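PDB 2Q9U: A-type flavoprotein from Giardia intestinalis, which reduces oxygen as an O2-scavenging flavodiiron enzyme, probably passing electrons from a bound FMN to a diiron centre. Local coordinates for residues Y18-M26 and H176-A184; M273-T284 and L389-G400. All coordinates share one frame; numbering follows the deposited sequence.

Contact 1: Y18-M26 and H176-A184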
# COMPACT_ATOMS: atom_id res chain seq x y z
N TYR A 18 -12.24 14.03 33.62
CA TYR A 18 -11.29 12.98 33.31
C TYR A 18 -11.45 12.52 31.87
O TYR A 18 -12.58 12.36 31.39
CB TYR A 18 -11.50 11.78 34.23
CG TYR A 18 -11.23 12.05 35.70
CD1 TYR A 18 -12.13 12.78 36.47
CD2 TYR A 18 -10.08 11.57 36.31
CE1 TYR A 18 -11.88 13.04 37.84
CE2 TYR A 18 -9.82 11.82 37.69
CZ TYR A 18 -10.73 12.54 38.43
OH TYR A 18 -10.51 12.80 39.77
N TRP A 19 -10.32 12.30 31.20
CA TRP A 19 -10.33 11.67 29.88
C TRP A 19 -10.55 10.19 30.04
O TRP A 19 -9.78 9.49 30.72
CB TRP A 19 -9.03 11.97 29.14
CG TRP A 19 -8.92 11.40 27.78
CD1 TRP A 19 -9.34 11.98 26.61
CD2 TRP A 19 -8.34 10.15 27.42
NE1 TRP A 19 -9.05 11.17 25.55
CE2 TRP A 19 -8.43 10.03 26.01
CE3 TRP A 19 -7.72 9.11 28.15
CZ2 TRP A 19 -7.93 8.93 25.31
CZ3 TRP A 19 -7.23 8.00 27.46
CH2 TRP A 19 -7.34 7.92 26.05
N VAL A 20 -11.62 9.69 29.42
CA VAL A 20 -11.92 8.26 29.46
C VAL A 20 -12.12 7.72 28.00
O VAL A 20 -12.85 6.76 27.78
CB VAL A 20 -13.14 7.96 30.35
CG1 VAL A 20 -12.82 8.25 31.85
CG2 VAL A 20 -14.41 8.69 29.85
N GLY A 21 -11.43 8.34 27.04
CA GLY A 21 -11.57 7.96 25.64
C GLY A 21 -10.62 6.84 25.29
O GLY A 21 -10.10 6.14 26.16
N ILE A 22 -10.34 6.70 24.00
CA ILE A 22 -9.34 5.72 23.57
C ILE A 22 -8.49 6.33 22.48
O ILE A 22 -8.95 7.19 21.72
CB ILE A 22 -9.95 4.36 23.11
CG1 ILE A 22 -10.67 4.45 21.75
CG2 ILE A 22 -10.89 3.74 24.20
CD1 ILE A 22 -9.75 4.16 20.51
N VAL A 23 -7.25 5.88 22.40
CA VAL A 23 -6.37 6.31 21.30
C VAL A 23 -6.38 5.19 20.30
O VAL A 23 -6.13 4.02 20.65
CB VAL A 23 -4.91 6.61 21.76
CG1 VAL A 23 -4.08 7.09 20.53
CG2 VAL A 23 -4.89 7.74 22.84
N ASP A 24 -6.73 5.54 19.06
CA ASP A 24 -6.78 4.56 17.97
C ASP A 24 -5.42 4.66 17.23
O ASP A 24 -5.27 5.35 16.21
CB ASP A 24 -7.98 4.82 17.04
CG ASP A 24 -8.27 3.66 16.09
OD1 ASP A 24 -7.38 2.81 15.90
OD2 ASP A 24 -9.36 3.64 15.46
N TRP A 25 -4.44 3.96 17.78
CA TRP A 25 -3.07 3.96 17.25
C TRP A 25 -2.99 3.43 15.81
O TRP A 25 -2.21 3.93 15.00
CB TRP A 25 -2.17 3.12 18.17
CG TRP A 25 -1.98 3.75 19.55
CD1 TRP A 25 -2.59 3.38 20.73
CD2 TRP A 25 -1.14 4.86 19.87
NE1 TRP A 25 -2.16 4.19 21.76
CE2 TRP A 25 -1.25 5.09 21.26
CE3 TRP A 25 -0.27 5.68 19.11
CZ2 TRP A 25 -0.54 6.10 21.91
CZ3 TRP A 25 0.44 6.68 19.77
CH2 TRP A 25 0.29 6.89 21.14
N MET A 26 -3.83 2.47 15.47
CA MET A 26 -3.65 1.72 14.23
C MET A 26 -4.45 2.16 13.02
O MET A 26 -4.12 1.76 11.88
CB MET A 26 -3.92 0.25 14.50
CG MET A 26 -2.93 -0.26 15.53
SD MET A 26 -3.04 -2.01 15.80
CE MET A 26 -4.62 -2.16 16.51
N HIS A 176 -7.38 14.19 13.64
CA HIS A 176 -7.09 12.75 13.65
C HIS A 176 -5.62 12.60 14.00
O HIS A 176 -4.71 12.64 13.14
CB HIS A 176 -7.47 12.10 12.32
CG HIS A 176 -8.95 12.05 12.08
ND1 HIS A 176 -9.84 11.50 12.98
CD2 HIS A 176 -9.68 12.44 11.01
CE1 HIS A 176 -11.06 11.58 12.49
NE2 HIS A 176 -10.99 12.14 11.29
N TYR A 177 -5.39 12.52 15.31
CA TYR A 177 -4.04 12.51 15.84
C TYR A 177 -3.95 11.58 17.06
O TYR A 177 -4.55 11.88 18.09
CB TYR A 177 -3.62 13.95 16.22
CG TYR A 177 -2.20 14.12 16.72
CD1 TYR A 177 -1.15 13.36 16.21
CD2 TYR A 177 -1.91 15.07 17.72
CE1 TYR A 177 0.17 13.54 16.68
CE2 TYR A 177 -0.61 15.26 18.17
CZ TYR A 177 0.42 14.50 17.66
OH TYR A 177 1.69 14.71 18.15
N ALA A 178 -3.27 10.44 16.91
CA ALA A 178 -3.06 9.52 18.03
C ALA A 178 -1.80 9.93 18.80
O ALA A 178 -0.71 9.95 18.22
CB ALA A 178 -2.93 8.02 17.55
N THR A 179 -1.96 10.20 20.10
CA THR A 179 -0.87 10.63 20.98
C THR A 179 -1.26 10.33 22.43
O THR A 179 -2.45 10.19 22.73
CB THR A 179 -0.51 12.14 20.79
OG1 THR A 179 0.43 12.55 21.79
CG2 THR A 179 -1.77 13.06 20.84
N SER A 180 -0.27 10.19 23.31
CA SER A 180 -0.56 10.02 24.72
C SER A 180 -0.83 11.37 25.37
O SER A 180 -1.35 11.43 26.49
CB SER A 180 0.59 9.28 25.43
OG SER A 180 1.77 10.07 25.43
N ARG A 181 -0.52 12.45 24.64
CA ARG A 181 -0.74 13.82 25.13
C ARG A 181 -2.22 14.18 24.99
O ARG A 181 -2.81 13.89 23.97
CB ARG A 181 0.09 14.83 24.31
CG ARG A 181 1.54 15.05 24.77
CD ARG A 181 2.50 13.89 24.45
NE ARG A 181 3.90 14.25 24.75
CZ ARG A 181 4.74 14.84 23.89
NH1 ARG A 181 4.36 15.14 22.65
NH2 ARG A 181 5.97 15.14 24.28
N ARG A 182 -2.78 14.86 25.98
CA ARG A 182 -4.16 15.29 25.89
C ARG A 182 -4.34 16.73 25.45
O ARG A 182 -5.45 17.11 25.07
CB ARG A 182 -4.93 15.01 27.19
CG ARG A 182 -4.87 13.52 27.62
CD ARG A 182 -5.54 12.55 26.58
NE ARG A 182 -5.04 11.19 26.88
CZ ARG A 182 -4.51 10.35 26.02
NH1 ARG A 182 -4.46 10.63 24.70
NH2 ARG A 182 -4.06 9.18 26.50
N TRP A 183 -3.27 17.53 25.52
CA TRP A 183 -3.38 18.95 25.21
C TRP A 183 -2.46 19.36 24.07
O TRP A 183 -1.33 18.89 23.98
CB TRP A 183 -2.99 19.79 26.41
CG TRP A 183 -3.81 19.60 27.65
CD1 TRP A 183 -3.45 18.91 28.77
CD2 TRP A 183 -5.09 20.17 27.90
NE1 TRP A 183 -4.45 19.02 29.72
CE2 TRP A 183 -5.46 19.79 29.22
CE3 TRP A 183 -5.98 20.96 27.15
CZ2 TRP A 183 -6.69 20.16 29.80
CZ3 TRP A 183 -7.20 21.35 27.73
CH2 TRP A 183 -7.54 20.94 29.05
N ALA A 184 -2.94 20.30 23.26
CA ALA A 184 -2.21 20.78 22.08
C ALA A 184 -0.84 21.36 22.46
O ALA A 184 0.17 21.11 21.79
CB ALA A 184 -3.06 21.83 21.33
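The Trp19 side chain leaves its strand beside its own carbonyl carbon (chi1 -179°) and the Arg182 chain bends at chi2 (-63°), which brings an indole and a guanidinium flat onto one another, planes 13° apart. It is a cation-pi pair: Arg182 CZ stands 3.6 Å from the centroid of the six-membered ring of Trp19, while Arg182 CD makes a CH-pi contact over the five-membered ring. The other face of the guanidinium is covered by Ser180 O, and NH1 donates to Thr179 O at 2.8 Å in a bent bond. NE hydrogen-bonds to Gln11 OE1, and with the NH1 bond and the two covered faces this restrains the guanidinium's rotation. Here strand 17-24, near the edge of a sheet in the metallo-beta-lactamase-like domain, receives the loop that runs from strand 166-170 to helix 189-204. Within that loop Thr179 OG1 accepts from Arg181 N, forming an ST turn. Farther along, Val23 CG1 presses on Ala178 CB at 3.3 Å, a tight carbon pair, and its CG2 lies 3.5 Å from Arg182 NH1. Trp25 lays one face over both: Val23 CG1 sits above the ring centre and Ala178 CB nearer its rim, 3.9 Å from Trp25 CE3. Ser180 OG hydrogen-bonds to Thr288 N of the second subunit.

Contact 2: M273-T284 and L389-G400. With NO3 (nitrate ion), chain E.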
# COMPACT_ATOMS: atom_id res chain seq x y z
N MET A 273 5.75 19.17 -17.56
CA MET A 273 5.12 20.47 -17.78
C MET A 273 4.64 21.06 -16.45
O MET A 273 4.73 22.29 -16.22
CB MET A 273 3.96 20.36 -18.74
CG MET A 273 4.38 20.04 -20.14
SD MET A 273 4.97 21.53 -20.95
CE MET A 273 3.37 22.22 -21.40
N ALA A 274 4.14 20.19 -15.57
CA ALA A 274 3.72 20.60 -14.22
C ALA A 274 4.86 21.24 -13.48
O ALA A 274 4.66 22.26 -12.80
CB ALA A 274 3.16 19.41 -13.41
N LEU A 275 6.07 20.66 -13.59
CA LEU A 275 7.23 21.24 -12.90
C LEU A 275 7.57 22.65 -13.41
O LEU A 275 7.95 23.53 -12.64
CB LEU A 275 8.46 20.31 -13.01
CG LEU A 275 8.44 19.00 -12.20
CD1 LEU A 275 9.60 18.09 -12.65
CD2 LEU A 275 8.54 19.30 -10.68
N ALA A 276 7.49 22.84 -14.72
CA ALA A 276 7.76 24.16 -15.32
C ALA A 276 6.73 25.20 -14.85
O ALA A 276 7.08 26.33 -14.50
CB ALA A 276 7.78 24.08 -16.87
N LEU A 277 5.46 24.80 -14.86
CA LEU A 277 4.39 25.65 -14.35
C LEU A 277 4.65 26.04 -12.89
O LEU A 277 4.47 27.19 -12.49
CB LEU A 277 3.03 24.96 -14.49
CG LEU A 277 1.83 25.84 -14.13
CD1 LEU A 277 0.82 25.85 -15.24
CD2 LEU A 277 1.18 25.37 -12.87
N LEU A 278 5.05 25.05 -12.10
CA LEU A 278 5.32 25.26 -10.67
C LEU A 278 6.44 26.28 -10.42
O LEU A 278 6.32 27.17 -9.55
CB LEU A 278 5.71 23.91 -10.06
CG LEU A 278 5.40 23.64 -8.62
CD1 LEU A 278 3.90 23.39 -8.47
CD2 LEU A 278 6.26 22.44 -8.11
N ASP A 279 7.52 26.17 -11.20
CA ASP A 279 8.57 27.18 -11.12
C ASP A 279 8.08 28.58 -11.46
O ASP A 279 8.49 29.52 -10.82
CB ASP A 279 9.82 26.82 -11.93
CG ASP A 279 10.92 26.22 -11.06
OD1 ASP A 279 10.60 25.40 -10.15
OD2 ASP A 279 12.11 26.59 -11.26
N GLY A 280 7.21 28.69 -12.46
CA GLY A 280 6.61 29.97 -12.82
C GLY A 280 5.87 30.52 -11.61
O GLY A 280 6.05 31.66 -11.21
N ALA A 281 5.05 29.67 -10.98
CA ALA A 281 4.29 30.11 -9.82
C ALA A 281 5.21 30.53 -8.66
O ALA A 281 4.94 31.52 -7.96
CB ALA A 281 3.27 29.04 -9.39
N ARG A 282 6.30 29.78 -8.49
CA ARG A 282 7.23 29.99 -7.39
C ARG A 282 7.92 31.35 -7.55
O ARG A 282 8.20 32.05 -6.57
CB ARG A 282 8.27 28.87 -7.32
CG ARG A 282 9.05 28.87 -5.99
CD ARG A 282 10.33 28.05 -6.01
NE ARG A 282 11.00 28.14 -4.71
CZ ARG A 282 11.80 29.13 -4.32
NH1 ARG A 282 12.07 30.14 -5.15
NH2 ARG A 282 12.36 29.10 -3.10
N SER A 283 8.20 31.71 -8.80
CA SER A 283 8.87 33.00 -9.12
C SER A 283 8.11 34.23 -8.62
O SER A 283 8.72 35.30 -8.45
CB SER A 283 9.12 33.13 -10.63
OG SER A 283 7.91 33.42 -11.33
N THR A 284 6.81 34.09 -8.42
CA THR A 284 5.97 35.19 -7.90
C THR A 284 6.04 35.39 -6.39
O THR A 284 5.50 36.39 -5.85
CB THR A 284 4.47 35.02 -8.27
OG1 THR A 284 3.91 33.86 -7.60
CG2 THR A 284 4.30 34.90 -9.74
N LEU A 389 7.56 24.04 -22.36
CA LEU A 389 7.97 24.30 -20.97
C LEU A 389 7.95 25.81 -20.61
O LEU A 389 7.53 26.20 -19.52
CB LEU A 389 9.37 23.74 -20.71
CG LEU A 389 9.52 22.21 -20.86
CD1 LEU A 389 10.96 21.81 -20.62
CD2 LEU A 389 8.59 21.49 -19.85
N GLU A 390 8.43 26.64 -21.53
CA GLU A 390 8.38 28.09 -21.37
C GLU A 390 6.94 28.60 -21.28
O GLU A 390 6.62 29.45 -20.44
CB GLU A 390 9.11 28.78 -22.53
CG GLU A 390 9.08 30.28 -22.41
CD GLU A 390 9.90 30.97 -23.48
OE1 GLU A 390 9.68 30.69 -24.67
OE2 GLU A 390 10.75 31.82 -23.11
N GLN A 391 6.05 28.06 -22.13
CA GLN A 391 4.65 28.44 -22.08
C GLN A 391 4.03 28.01 -20.73
O GLN A 391 3.23 28.74 -20.13
CB GLN A 391 3.90 27.81 -23.26
CG GLN A 391 2.42 28.11 -23.28
CD GLN A 391 1.72 27.51 -24.49
OE1 GLN A 391 2.30 26.72 -25.23
NE2 GLN A 391 0.46 27.89 -24.68
N ALA A 392 4.44 26.84 -20.25
CA ALA A 392 3.96 26.34 -18.95
C ALA A 392 4.44 27.24 -17.83
O ALA A 392 3.67 27.58 -16.95
CB ALA A 392 4.41 24.88 -18.72
N TYR A 393 5.72 27.61 -17.89
CA TYR A 393 6.33 28.51 -16.90
C TYR A 393 5.59 29.83 -16.87
O TYR A 393 5.28 30.34 -15.78
CB TYR A 393 7.82 28.74 -17.22
CG TYR A 393 8.54 29.67 -16.26
CD1 TYR A 393 8.49 31.07 -16.43
CD2 TYR A 393 9.27 29.17 -15.19
CE1 TYR A 393 9.17 31.92 -15.53
CE2 TYR A 393 9.94 30.00 -14.32
CZ TYR A 393 9.90 31.36 -14.48
OH TYR A 393 10.60 32.12 -13.56
N ASN A 394 5.30 30.40 -18.05
CA ASN A 394 4.56 31.66 -18.13
C ASN A 394 3.12 31.56 -17.59
O ASN A 394 2.65 32.48 -16.92
CB ASN A 394 4.55 32.22 -19.56
CG ASN A 394 5.94 32.65 -20.02
OD1 ASN A 394 6.85 32.91 -19.20
ND2 ASN A 394 6.12 32.70 -21.32
N ALA A 395 2.44 30.47 -17.91
CA ALA A 395 1.12 30.20 -17.34
C ALA A 395 1.19 30.12 -15.81
O ALA A 395 0.26 30.54 -15.12
CB ALA A 395 0.51 28.95 -17.94
N GLY A 396 2.31 29.60 -15.28
CA GLY A 396 2.53 29.52 -13.83
C GLY A 396 2.75 30.88 -13.19
O GLY A 396 2.23 31.16 -12.12
N VAL A 397 3.53 31.72 -13.85
CA VAL A 397 3.75 33.07 -13.34
C VAL A 397 2.39 33.73 -13.17
O VAL A 397 2.11 34.31 -12.11
CB VAL A 397 4.65 33.94 -14.29
CG1 VAL A 397 4.80 35.40 -13.72
CG2 VAL A 397 6.02 33.33 -14.45
N ASP A 398 1.54 33.63 -14.20
CA ASP A 398 0.23 34.27 -14.23
C ASP A 398 -0.67 33.66 -13.15
O ASP A 398 -1.45 34.37 -12.49
CB ASP A 398 -0.42 34.10 -15.62
CG ASP A 398 -1.90 34.58 -15.65
OD1 ASP A 398 -2.16 35.81 -15.60
OD2 ASP A 398 -2.81 33.76 -15.74
N LEU A 399 -0.58 32.35 -12.98
CA LEU A 399 -1.37 31.68 -11.95
C LEU A 399 -0.98 32.12 -10.54
O LEU A 399 -1.86 32.29 -9.67
CB LEU A 399 -1.26 30.15 -12.09
CG LEU A 399 -2.12 29.26 -11.17
CD1 LEU A 399 -3.61 29.54 -11.33
CD2 LEU A 399 -1.83 27.79 -11.48
N GLY A 400 0.32 32.28 -10.32
CA GLY A 400 0.88 32.77 -9.06
C GLY A 400 0.41 34.19 -8.75
O GLY A 400 -0.02 34.49 -7.63
N NO3 E . 14.70 31.68 -2.74
O1 NO3 E . 13.36 31.85 -2.37
O2 NO3 E . 15.60 31.00 -1.89
O3 NO3 E . 15.11 32.18 -3.99
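Gly280 and Gly396 meet where helices 269-283 and 386-409 come together, their CA atoms 4.2 Å apart. The local axes approach to 6.3 Å. Neither residue has a side chain to hold the helices off, and backbone packs on backbone through a ladder of CA-H...O contacts: Gly396 CA lies 3.3 Å from Leu277 O, and Gly280 CA is equally close to Tyr393 O. Two larger side chains fill the grooves beside the glycines as knobs into holes. Leu277 drops among Ala392, Ala395, Gly396 and Leu399, its CD2 reaching Leu399 CD2 at 4.1 Å. Tyr393, whose ring swings out on the side of its own carbonyl carbon (chi1 179°), runs alongside helix 269-283 and presents a ring face to Gly280 CA, a CH-pi contact 3.7 Å from the centroid.

Away from this close glycine centre, toward Met273, the contact passes to buried side chains, with Met273 SD 3.8 Å from Leu389 CD2. The solvent side is formed by Arg282, Ser283 and Thr284, all partly exposed. Ser283 and Thr284 turn their hydroxyls back onto their own segment; Thr284 OG1 donates to Ala281 O at 2.6 Å, in the carbonyl plane, and that oxygen also takes Thr284 N. Even so, Thr284 CG2 still touches Val397 O. Arg282 points away from helix 386-409: its extended chain brings NH2 to O1 of a nitrate, probably from the crystallisation liquor, at 3.0 Å. A close right-handed crossing (-39°) with CA-H...O contacts marks a small-xxx-small (GxxxG-like) interface, with Ala276 and Gly280 on one helix and Ala392, Gly396 and Gly400 on the other; here it joins the first and last helices of a flavodoxin-like alpha/beta domain, packed against one side of its parallel five-stranded sheet.

In the fold
Contact 1 and contact 2 belong to different domains of one chain, the diiron-bearing lactamase-like part and the FMN-bearing flavodoxin-like part; their centres are 42 Å apart and their nearest atoms about 26 Å, so they do not touch. Each nevertheless faces the second subunit: Arg282 of one copy packs against Arg182 of the other, like charges close together, and its NE hydrogen-bonds to Ser180 O of that subunit. No residue of 18-26 or 176-184 binds the mu-oxo-diiron, from which the side chain of Asp24 is about 11 Å away; that of Met273 in contact 2 is about 8 Å from an FMN, near the FMN-binding Thr269 and Thr270.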